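Local structure of L-threonine dehydrogenase (Flavobacterium frigidimaris, 2YY7) at residues A[11-17]-A[173-179]; A[17-22]-A[220-224]; A[214-218]-A[294-298]. The protein probably catalyses the NAD-dependent oxidation of L-threonine at its 3-hydroxyl group, as a UDP-galactose 4-epimerase-like member of the short-chain dehydrogenase/reductase superfamily. All coordinates share one frame. Residue numbers count along the deposited sequence, not the author numbering.

How the contacts relate
The three contacts lie close together around the Rossmann-type sheet, their centres about 11 Å apart between contacts 1 and 2 and between 2 and 3, and about 14 Å between 1 and 3. Contacts 1 and 2 share helix 13-26 and residue E17; contacts 2 and 3 share helix 216-228. Strands 164-174 and 211-215, adjacent in the sheet, connect contact 1 with contact 3, and I174 probably hydrogen-bonds to M214 and M216. Along the chain contact 1 closes before contact 3 opens, whereas contact 2 crosses both. The dinucleotide loop is thereby connected, through helix 216-228, to the 294-298 loop near the C-terminus, so coenzyme-binding and late parts of the chain form one packed unit.

Contact 1. Residues A[11-17]-A[173-179]; sequences CGQIGTE and LISWSTP. With NAD (nicotinamide-adenine-dinucleotide), chain E.
Q13, T178 and L173 bury the most surface where the glycine-rich dinucleotide loop at the start of helix 13-26 meets the chain leaving strand 164-174. The nearest CA pair is Q13-T178, 5.1 Å apart. After G12 (phi/psi -75/179) the chain turns helical; L173-I174 is extended, and 175-179 is irregular. Q13 is stretched out (chi1 and chi2 both t), its CG 3.6 Å from T178 O and its CB 3.8 Å from P179 O. T178 (chi1 m) points toward the helix: its OG1 donates to T16 OG1 (3.0 Å), which in turn donates to G12 O (2.8 Å). L173 (m, t) meets I14 through their CD1 atoms at 3.5 Å. Further on, S177 OG gives E17 OE2 a very short hydrogen bond of 2.5 Å, and one water bridges Q13 O (2.7 Å) and S177 OG (2.7 Å). NAD lies alongside: Q13 N donates to O1A (2.8 Å), I14 N to O1N (2.9 Å) and L173 N to the carboxamide O7N (2.9 Å). G12 CA is 3.1 Å from O5B, too close for a side chain. G12 and G15 are the last two glycines of the GxxGxxG motif of extended short-chain dehydrogenases. Backbone amides thus fix the pyrophosphate and nicotinamide, while hydroxyls and a carboxylate tie the two segments together.

Contact 2. Residues A[17-22]-A[220-224]; sequences ELTQKL and IDATI
No hydrogen bond joins these two helices, although a lysine and an aspartate stand at their margin: K21 CE comes only to 4.4 Å from D221 OD2, and K21 NZ stays 5.0 Å from the same oxygen, so the contact rests on packing. The helical segments 17-22 and 220-224 have regular backbones, with K21 N to E17 O, L22 N to L18 O and I224 N to I220 O each at 3.0 Å. Their axes approach to 10.3 Å and cross at -60°, the N-to-C directions being closer to parallel than antiparallel. CA atoms are nearest at L18-I220 (5.8 Å), and farther along L22-I224 stand 7.7 Å apart, so the helices diverge. I220 (chi1 m, chi2 -58°) points at the other helix and fills the space bordered by E17, L18 and K21: its CD1 lies 3.8 Å from L18 CB, its CG1 3.9 Å from E17 CB and its CG2 3.8 Å from K21 CB. I14, one turn before L18 in helix 13-26, also touches I220. L18 (t, p) sends CD1 to T223 CG2 at 3.9 Å and to I224 CG1 at 4.3 Å, and L22 CD1 meets I224 CG1 at 3.5 Å. Beneath, L18, L22 and T223 all touch Y73 of strand 71-74, so both helices cover the same part of the Rossmann sheet. The polar end of E17 turns instead to S177, and T223 OG1 bonds Y170. Branched aliphatic side chains therefore seal this helix pair, while the polar ends of E17 and T223 bond outside it.

Contact 3. Residues A[214-218]-A[294-298]; sequences MYMDD and WKHTF
The D218 side chain (chi1 -82°) organises this contact, reaching from the first turn of helix 216-228 to the irregular loop 294-298. OD1 accepts from F298 N at 3.0 Å; OD2 accepts from T297 N at 3.0 Å and, with T297 in the p rotamer, from T297 OG1 at 2.9 Å. The segments run in opposite senses, CA atoms being nearest at Y215-F298 (6.6 Å) and D218-H296 (5.8 Å). A water accepts from Y215 N (2.9 Å) and donates to D218 OD1 (2.5 Å) and F298 O (3.0 Å). Y215, at the N-cap position, is t and F298 is m, which presents the tyrosine edge to the phenylalanine face in a T-shaped stack (centroids 4.9 Å apart, planes at 71°). Y215 OH is held by D306 of helix 300-311. M214 is extended over chi1 and chi2 (both t), then turns at chi3 (m), placing CE 3.6 Å from W294 CZ2 and SD 5.3 Å from the centroid of the W294 six-membered ring, an oblique Met-aromatic contact. W294 (t) also brings CH2 to 3.4 Å from D218 O, its NE1 bonding A243 O. Here a strand-to-helix junction of the Rossmann-type sheet is clamped by a late loop, consistent with the extended short-chain dehydrogenase fold, whose C-terminal segments pack against the coenzyme-binding domain.

Contact 1. Residues A[11-17]-A[173-179]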
loop_
_atom_site.group_PDB
_atom_site.type_symbol
_atom_site.label_atom_id
_atom_site.label_comp_id
_atom_site.label_asym_id
_atom_site.label_seq_id
_atom_site.Cartn_x
_atom_site.Cartn_y
_atom_site.Cartn_z
ATOM N N CYS A 11 12.374 7.269 -22.818
ATOM C CA CYS A 11 13.412 6.425 -23.400
ATOM C C CYS A 11 13.330 4.963 -22.962
ATOM O O CYS A 11 14.140 4.131 -23.383
ATOM C CB CYS A 11 14.791 7.004 -23.059
ATOM S SG CYS A 11 15.066 8.652 -23.784
ATOM N N GLY A 12 12.340 4.650 -22.133
ATOM C CA GLY A 12 12.177 3.290 -21.649
ATOM C C GLY A 12 11.611 2.321 -22.671
ATOM O O GLY A 12 11.297 2.699 -23.809
ATOM N N GLN A 13 11.475 1.063 -22.261
ATOM C CA GLN A 13 10.947 0.021 -23.133
ATOM C C GLN A 13 9.566 0.398 -23.679
ATOM O O GLN A 13 9.298 0.218 -24.866
ATOM C CB GLN A 13 10.852 -1.319 -22.389
ATOM C CG GLN A 13 10.589 -2.513 -23.323
ATOM C CD GLN A 13 10.096 -3.760 -22.599
ATOM O OE1 GLN A 13 10.027 -4.840 -23.184
ATOM N NE2 GLN A 13 9.739 -3.612 -21.335
ATOM N N ILE A 14 8.693 0.916 -22.815
ATOM C CA ILE A 14 7.352 1.308 -23.248
ATOM C C ILE A 14 7.356 2.708 -23.853
ATOM O O ILE A 14 6.797 2.933 -24.931
ATOM C CB ILE A 14 6.346 1.319 -22.077
ATOM C CG1 ILE A 14 6.333 -0.036 -21.371
ATOM C CG2 ILE A 14 4.949 1.654 -22.600
ATOM C CD1 ILE A 14 5.470 -0.062 -20.121
ATOM N N GLY A 15 7.989 3.639 -23.140
ATOM C CA GLY A 15 8.060 5.019 -23.580
ATOM C C GLY A 15 8.477 5.206 -25.026
ATOM O O GLY A 15 7.960 6.090 -25.713
ATOM N N THR A 16 9.416 4.381 -25.482
ATOM C CA THR A 16 9.914 4.458 -26.855
ATOM C C THR A 16 8.778 4.300 -27.865
ATOM O O THR A 16 8.611 5.129 -28.762
ATOM C CB THR A 16 10.977 3.360 -27.127
ATOM O OG1 THR A 16 12.128 3.594 -26.305
ATOM C CG2 THR A 16 11.401 3.374 -28.593
ATOM N N GLU A 17 8.000 3.233 -27.708
ATOM C CA GLU A 17 6.880 2.948 -28.600
ATOM C C GLU A 17 5.694 3.876 -28.364
ATOM O O GLU A 17 5.041 4.312 -29.313
ATOM C CB GLU A 17 6.433 1.497 -28.424
ATOM C CG GLU A 17 7.473 0.474 -28.842
ATOM C CD GLU A 17 7.830 0.576 -30.313
ATOM O OE1 GLU A 17 6.904 0.522 -31.153
ATOM O OE2 GLU A 17 9.032 0.704 -30.630
ATOM N N LEU A 173 5.642 -7.303 -20.360
ATOM C CA LEU A 173 5.638 -6.799 -21.739
ATOM C C LEU A 173 6.820 -7.243 -22.598
ATOM O O LEU A 173 7.955 -7.333 -22.129
ATOM C CB LEU A 173 5.557 -5.265 -21.747
ATOM C CG LEU A 173 4.355 -4.611 -21.065
ATOM C CD1 LEU A 173 4.318 -3.133 -21.437
ATOM C CD2 LEU A 173 3.060 -5.290 -21.497
ATOM N N ILE A 174 6.540 -7.486 -23.875
ATOM C CA ILE A 174 7.542 -7.956 -24.827
ATOM C C ILE A 174 7.696 -7.002 -26.016
ATOM O O ILE A 174 6.712 -6.636 -26.657
ATOM C CB ILE A 174 7.144 -9.361 -25.326
ATOM C CG1 ILE A 174 7.024 -10.304 -24.119
ATOM C CG2 ILE A 174 8.175 -9.888 -26.322
ATOM C CD1 ILE A 174 6.109 -11.498 -24.339
ATOM N N SER A 175 8.929 -6.599 -26.308
ATOM C CA SER A 175 9.171 -5.684 -27.419
ATOM C C SER A 175 10.504 -5.943 -28.115
ATOM O O SER A 175 11.368 -6.643 -27.589
ATOM C CB SER A 175 9.138 -4.236 -26.935
ATOM O OG SER A 175 10.240 -3.977 -26.086
ATOM N N TRP A 176 10.657 -5.340 -29.292
ATOM C CA TRP A 176 11.851 -5.484 -30.120
ATOM C C TRP A 176 12.644 -4.188 -30.317
ATOM O O TRP A 176 13.800 -4.231 -30.730
ATOM C CB TRP A 176 11.448 -6.008 -31.503
ATOM C CG TRP A 176 10.386 -5.156 -32.150
ATOM C CD1 TRP A 176 9.032 -5.356 -32.109
ATOM C CD2 TRP A 176 10.585 -3.925 -32.857
ATOM N NE1 TRP A 176 8.379 -4.326 -32.744
ATOM C CE2 TRP A 176 9.308 -3.433 -33.211
ATOM C CE3 TRP A 176 11.721 -3.188 -33.226
ATOM C CZ2 TRP A 176 9.135 -2.234 -33.916
ATOM C CZ3 TRP A 176 11.546 -1.995 -33.929
ATOM C CH2 TRP A 176 10.261 -1.533 -34.264
ATOM N N SER A 177 12.034 -3.039 -30.032
ATOM C CA SER A 177 12.716 -1.759 -30.251
ATOM C C SER A 177 13.679 -1.266 -29.177
ATOM O O SER A 177 14.638 -0.561 -29.488
ATOM C CB SER A 177 11.688 -0.657 -30.521
ATOM O OG SER A 177 10.870 -0.438 -29.389
ATOM N N THR A 178 13.429 -1.623 -27.921
ATOM C CA THR A 178 14.280 -1.173 -26.822
ATOM C C THR A 178 14.385 -2.270 -25.762
ATOM O O THR A 178 13.417 -2.978 -25.497
ATOM C CB THR A 178 13.694 0.106 -26.182
ATOM O OG1 THR A 178 13.472 1.085 -27.204
ATOM C CG2 THR A 178 14.639 0.686 -25.142
ATOM N N PRO A 179 15.572 -2.433 -25.153
ATOM C CA PRO A 179 15.788 -3.452 -24.122
ATOM C C PRO A 179 14.916 -3.200 -22.895
ATOM O O PRO A 179 14.608 -2.053 -22.570
ATOM C CB PRO A 179 17.276 -3.307 -23.793
ATOM C CG PRO A 179 17.855 -2.766 -25.057
ATOM C CD PRO A 179 16.835 -1.745 -25.473
HETATM P PA NAD E . 12.182 1.197 -18.395
HETATM O O1A NAD E . 12.512 0.511 -19.675
HETATM O O2A NAD E . 13.055 0.855 -17.242
HETATM O O5B NAD E . 12.037 2.758 -18.611
HETATM C C5B NAD E . 12.095 3.654 -17.539
HETATM C C4B NAD E . 12.570 4.997 -18.039
HETATM O O4B NAD E . 12.437 5.929 -16.964
HETATM C C3B NAD E . 14.054 4.961 -18.475
HETATM O O3B NAD E . 14.228 5.486 -19.803
HETATM C C2B NAD E . 14.756 5.769 -17.377
HETATM O O2B NAD E . 15.899 6.458 -17.855
HETATM C C1B NAD E . 13.630 6.709 -16.922
HETATM N N9A NAD E . 13.877 7.294 -15.595
HETATM C C8A NAD E . 14.373 6.625 -14.477
HETATM N N7A NAD E . 14.477 7.511 -13.476
HETATM C C5A NAD E . 14.038 8.702 -13.941
HETATM C C6A NAD E . 13.966 9.949 -13.342
HETATM N N6A NAD E . 14.430 10.134 -12.124
HETATM N N1A NAD E . 13.502 11.014 -14.069
HETATM C C2A NAD E . 13.102 10.860 -15.388
HETATM N N3A NAD E . 13.194 9.632 -16.014
HETATM C C4A NAD E . 13.669 8.577 -15.274
HETATM O O3 NAD E . 10.709 0.759 -17.929
HETATM P PN NAD E . 9.411 0.391 -18.831
HETATM O O1N NAD E . 9.233 1.334 -19.985
HETATM O O2N NAD E . 9.441 -1.088 -18.995
HETATM O O5D NAD E . 8.218 0.689 -17.772
HETATM C C5D NAD E . 7.560 1.964 -17.744
HETATM C C4D NAD E . 6.412 1.906 -16.699
HETATM O O4D NAD E . 5.576 0.794 -16.962
HETATM C C3D NAD E . 6.900 1.700 -15.262
HETATM O O3D NAD E . 6.017 2.389 -14.381
HETATM C C2D NAD E . 6.708 0.220 -15.031
HETATM O O2D NAD E . 6.653 -0.015 -13.643
HETATM C C1D NAD E . 5.423 -0.062 -15.809
HETATM N N1N NAD E . 5.339 -1.502 -16.149
HETATM C C2N NAD E . 6.208 -2.040 -17.075
HETATM C C3N NAD E . 6.122 -3.393 -17.387
HETATM C C7N NAD E . 6.974 -3.984 -18.477
HETATM O O7N NAD E . 6.854 -5.354 -18.644
HETATM N N7N NAD E . 7.831 -3.246 -19.205
HETATM C C4N NAD E . 5.172 -4.209 -16.745
HETATM C C5N NAD E . 4.281 -3.644 -15.828
HETATM C C6N NAD E . 4.379 -2.301 -15.517
HETATM O O HOH W 1 10.593 -1.225 -26.805
#

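Contact 2. Residues A[17-22]-A[220-224]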
loop_
_atom_site.group_PDB
_atom_site.type_symbol
_atom_site.label_atom_id
_atom_site.label_comp_id
_atom_site.label_asym_id
_atom_site.label_seq_id
_atom_site.Cartn_x
_atom_site.Cartn_y
_atom_site.Cartn_z
ATOM N N GLU A 17 8.000 3.233 -27.708
ATOM C CA GLU A 17 6.880 2.948 -28.600
ATOM C C GLU A 17 5.694 3.876 -28.364
ATOM O O GLU A 17 5.041 4.312 -29.313
ATOM C CB GLU A 17 6.433 1.497 -28.424
ATOM C CG GLU A 17 7.473 0.474 -28.842
ATOM C CD GLU A 17 7.830 0.576 -30.313
ATOM O OE1 GLU A 17 6.904 0.522 -31.153
ATOM O OE2 GLU A 17 9.032 0.704 -30.630
ATOM N N LEU A 18 5.424 4.173 -27.095
ATOM C CA LEU A 18 4.318 5.044 -26.717
ATOM C C LEU A 18 4.471 6.431 -27.330
ATOM O O LEU A 18 3.508 7.004 -27.836
ATOM C CB LEU A 18 4.243 5.171 -25.191
ATOM C CG LEU A 18 3.166 6.113 -24.647
ATOM C CD1 LEU A 18 1.780 5.575 -24.981
ATOM C CD2 LEU A 18 3.337 6.248 -23.148
ATOM N N THR A 19 5.687 6.967 -27.278
ATOM C CA THR A 19 5.972 8.285 -27.834
ATOM C C THR A 19 5.758 8.292 -29.349
ATOM O O THR A 19 5.161 9.219 -29.897
ATOM C CB THR A 19 7.430 8.709 -27.531
ATOM O OG1 THR A 19 7.632 8.749 -26.112
ATOM C CG2 THR A 19 7.723 10.093 -28.113
ATOM N N GLN A 20 6.241 7.251 -30.021
ATOM C CA GLN A 20 6.104 7.153 -31.473
ATOM C C GLN A 20 4.643 7.085 -31.896
ATOM O O GLN A 20 4.215 7.815 -32.788
ATOM C CB GLN A 20 6.848 5.919 -31.998
ATOM C CG GLN A 20 6.887 5.818 -33.521
ATOM C CD GLN A 20 7.626 4.579 -34.011
ATOM O OE1 GLN A 20 7.239 3.448 -33.706
ATOM N NE2 GLN A 20 8.696 4.789 -34.772
ATOM N N LYS A 21 3.879 6.212 -31.248
ATOM C CA LYS A 21 2.466 6.048 -31.569
ATOM C C LYS A 21 1.665 7.320 -31.296
ATOM O O LYS A 21 0.828 7.724 -32.104
ATOM C CB LYS A 21 1.884 4.882 -30.772
ATOM C CG LYS A 21 0.430 4.562 -31.090
ATOM C CD LYS A 21 0.225 4.170 -32.542
ATOM C CE LYS A 21 -1.233 3.817 -32.801
ATOM N NZ LYS A 21 -1.486 3.463 -34.223
ATOM N N LEU A 22 1.921 7.955 -30.160
ATOM C CA LEU A 22 1.214 9.183 -29.816
ATOM C C LEU A 22 1.507 10.280 -30.843
ATOM O O LEU A 22 0.616 11.039 -31.224
ATOM C CB LEU A 22 1.628 9.640 -28.415
ATOM C CG LEU A 22 0.620 9.527 -27.265
ATOM C CD1 LEU A 22 -0.426 8.471 -27.544
ATOM C CD2 LEU A 22 1.380 9.220 -25.978
ATOM N N ILE A 220 0.538 -0.693 -25.825
ATOM C CA ILE A 220 0.436 0.690 -26.293
ATOM C C ILE A 220 -1.003 1.055 -26.673
ATOM O O ILE A 220 -1.494 2.132 -26.334
ATOM C CB ILE A 220 1.349 0.931 -27.511
ATOM C CG1 ILE A 220 2.808 0.669 -27.125
ATOM C CG2 ILE A 220 1.174 2.357 -28.027
ATOM C CD1 ILE A 220 3.309 1.522 -25.971
ATOM N N ASP A 221 -1.681 0.164 -27.385
ATOM C CA ASP A 221 -3.065 0.424 -27.773
ATOM C C ASP A 221 -3.922 0.595 -26.521
ATOM O O ASP A 221 -4.772 1.481 -26.454
ATOM C CB ASP A 221 -3.597 -0.730 -28.630
ATOM C CG ASP A 221 -3.060 -0.694 -30.057
ATOM O OD1 ASP A 221 -3.204 -1.703 -30.778
ATOM O OD2 ASP A 221 -2.500 0.349 -30.456
ATOM N N ALA A 222 -3.680 -0.251 -25.526
ATOM C CA ALA A 222 -4.420 -0.194 -24.273
ATOM C C ALA A 222 -4.226 1.162 -23.614
ATOM O O ALA A 222 -5.191 1.809 -23.204
ATOM C CB ALA A 222 -3.946 -1.305 -23.334
ATOM N N THR A 223 -2.969 1.580 -23.515
ATOM C CA THR A 223 -2.618 2.854 -22.901
ATOM C C THR A 223 -3.315 4.028 -23.575
ATOM O O THR A 223 -3.923 4.866 -22.911
ATOM C CB THR A 223 -1.094 3.088 -22.956
ATOM O OG1 THR A 223 -0.423 2.006 -22.297
ATOM C CG2 THR A 223 -0.724 4.401 -22.271
ATOM N N ILE A 224 -3.228 4.084 -24.897
ATOM C CA ILE A 224 -3.848 5.163 -25.652
ATOM C C ILE A 224 -5.371 5.127 -25.595
ATOM O O ILE A 224 -6.015 6.163 -25.443
ATOM C CB ILE A 224 -3.396 5.119 -27.130
ATOM C CG1 ILE A 224 -1.882 5.342 -27.203
ATOM C CG2 ILE A 224 -4.152 6.157 -27.951
ATOM C CD1 ILE A 224 -1.315 5.230 -28.596
#

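Contact 3. Residues A[214-218]-A[294-298]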
loop_
_atom_site.group_PDB
_atom_site.type_symbol
_atom_site.label_atom_id
_atom_site.label_comp_id
_atom_site.label_asym_id
_atom_site.label_seq_id
_atom_site.Cartn_x
_atom_site.Cartn_y
_atom_site.Cartn_z
ATOM N N MET A 214 2.056 -9.781 -22.492
ATOM C CA MET A 214 1.411 -8.978 -23.520
ATOM C C MET A 214 2.453 -8.403 -24.475
ATOM O O MET A 214 3.533 -7.985 -24.049
ATOM C CB MET A 214 0.614 -7.835 -22.880
ATOM C CG MET A 214 -0.133 -6.965 -23.886
ATOM S SD MET A 214 -1.136 -5.708 -23.075
ATOM C CE MET A 214 -2.474 -6.735 -22.405
ATOM N N TYR A 215 2.139 -8.399 -25.767
ATOM C CA TYR A 215 3.048 -7.843 -26.762
ATOM C C TYR A 215 2.939 -6.323 -26.636
ATOM O O TYR A 215 1.852 -5.800 -26.376
ATOM C CB TYR A 215 2.637 -8.284 -28.172
ATOM C CG TYR A 215 3.707 -8.060 -29.219
ATOM C CD1 TYR A 215 3.369 -7.866 -30.557
ATOM C CD2 TYR A 215 5.060 -8.075 -28.878
ATOM C CE1 TYR A 215 4.348 -7.694 -31.529
ATOM C CE2 TYR A 215 6.049 -7.904 -29.846
ATOM C CZ TYR A 215 5.683 -7.715 -31.168
ATOM O OH TYR A 215 6.647 -7.540 -32.127
ATOM N N MET A 216 4.050 -5.613 -26.824
ATOM C CA MET A 216 4.051 -4.151 -26.682
ATOM C C MET A 216 2.990 -3.409 -27.507
ATOM O O MET A 216 2.396 -2.441 -27.028
ATOM C CB MET A 216 5.444 -3.588 -26.998
ATOM C CG MET A 216 5.626 -2.105 -26.653
ATOM S SD MET A 216 5.471 -1.744 -24.880
ATOM C CE MET A 216 7.042 -2.389 -24.271
ATOM N N ASP A 217 2.749 -3.841 -28.743
ATOM C CA ASP A 217 1.740 -3.174 -29.574
ATOM C C ASP A 217 0.394 -3.118 -28.853
ATOM O O ASP A 217 -0.338 -2.132 -28.943
ATOM C CB ASP A 217 1.549 -3.907 -30.906
ATOM C CG ASP A 217 2.754 -3.789 -31.821
ATOM O OD1 ASP A 217 2.617 -4.118 -33.013
ATOM O OD2 ASP A 217 3.832 -3.377 -31.355
ATOM N N ASP A 218 0.070 -4.194 -28.151
ATOM C CA ASP A 218 -1.183 -4.280 -27.414
ATOM C C ASP A 218 -1.133 -3.358 -26.202
ATOM O O ASP A 218 -2.085 -2.624 -25.926
ATOM C CB ASP A 218 -1.423 -5.728 -26.974
ATOM C CG ASP A 218 -2.027 -6.576 -28.071
ATOM O OD1 ASP A 218 -1.803 -7.803 -28.073
ATOM O OD2 ASP A 218 -2.740 -6.022 -28.928
ATOM N N TRP A 294 -11.634 -2.796 -24.060
ATOM C CA TRP A 294 -10.290 -3.316 -24.257
ATOM C C TRP A 294 -10.359 -4.649 -24.997
ATOM O O TRP A 294 -11.225 -5.474 -24.720
ATOM C CB TRP A 294 -9.587 -3.538 -22.917
ATOM C CG TRP A 294 -8.364 -4.420 -23.034
ATOM C CD1 TRP A 294 -8.110 -5.564 -22.333
ATOM C CD2 TRP A 294 -7.245 -4.231 -23.911
ATOM N NE1 TRP A 294 -6.905 -6.099 -22.716
ATOM C CE2 TRP A 294 -6.351 -5.304 -23.684
ATOM C CE3 TRP A 294 -6.910 -3.262 -24.868
ATOM C CZ2 TRP A 294 -5.142 -5.435 -24.379
ATOM C CZ3 TRP A 294 -5.706 -3.394 -25.560
ATOM C CH2 TRP A 294 -4.838 -4.475 -25.310
ATOM N N LYS A 295 -9.441 -4.843 -25.939
ATOM C CA LYS A 295 -9.339 -6.079 -26.705
ATOM C C LYS A 295 -7.909 -6.237 -27.225
ATOM O O LYS A 295 -7.383 -5.343 -27.883
ATOM C CB LYS A 295 -10.337 -6.090 -27.873
ATOM C CG LYS A 295 -10.630 -4.734 -28.527
ATOM C CD LYS A 295 -9.419 -4.110 -29.220
ATOM C CE LYS A 295 -8.864 -2.930 -28.423
ATOM N NZ LYS A 295 -7.676 -2.309 -29.080
ATOM N N HIS A 296 -7.274 -7.364 -26.913
ATOM C CA HIS A 296 -5.906 -7.607 -27.364
ATOM C C HIS A 296 -5.923 -8.205 -28.763
ATOM O O HIS A 296 -6.912 -8.811 -29.170
ATOM C CB HIS A 296 -5.175 -8.542 -26.393
ATOM C CG HIS A 296 -5.717 -9.938 -26.360
ATOM N ND1 HIS A 296 -5.137 -10.979 -27.053
ATOM C CD2 HIS A 296 -6.775 -10.469 -25.703
ATOM C CE1 HIS A 296 -5.813 -12.091 -26.823
ATOM N NE2 HIS A 296 -6.812 -11.808 -26.006
ATOM N N THR A 297 -4.835 -8.027 -29.505
ATOM C CA THR A 297 -4.770 -8.546 -30.865
ATOM C C THR A 297 -3.735 -9.654 -31.064
ATOM O O THR A 297 -3.930 -10.540 -31.896
ATOM C CB THR A 297 -4.473 -7.417 -31.867
ATOM O OG1 THR A 297 -3.167 -6.889 -31.614
ATOM C CG2 THR A 297 -5.490 -6.290 -31.718
ATOM N N PHE A 298 -2.648 -9.622 -30.298
ATOM C CA PHE A 298 -1.599 -10.634 -30.442
ATOM C C PHE A 298 -1.639 -11.788 -29.444
ATOM O O PHE A 298 -1.861 -11.582 -28.253
ATOM C CB PHE A 298 -0.209 -9.993 -30.339
ATOM C CG PHE A 298 0.124 -9.059 -31.469
ATOM C CD1 PHE A 298 -0.326 -7.744 -31.461
ATOM C CD2 PHE A 298 0.891 -9.498 -32.542
ATOM C CE1 PHE A 298 -0.015 -6.877 -32.512
ATOM C CE2 PHE A 298 1.207 -8.638 -33.597
ATOM C CZ PHE A 298 0.753 -7.328 -33.580
HETATM O O HOH W 2 -0.400 -9.423 -26.788
HETATM O O HOH W 3 -5.204 -4.041 -29.225
#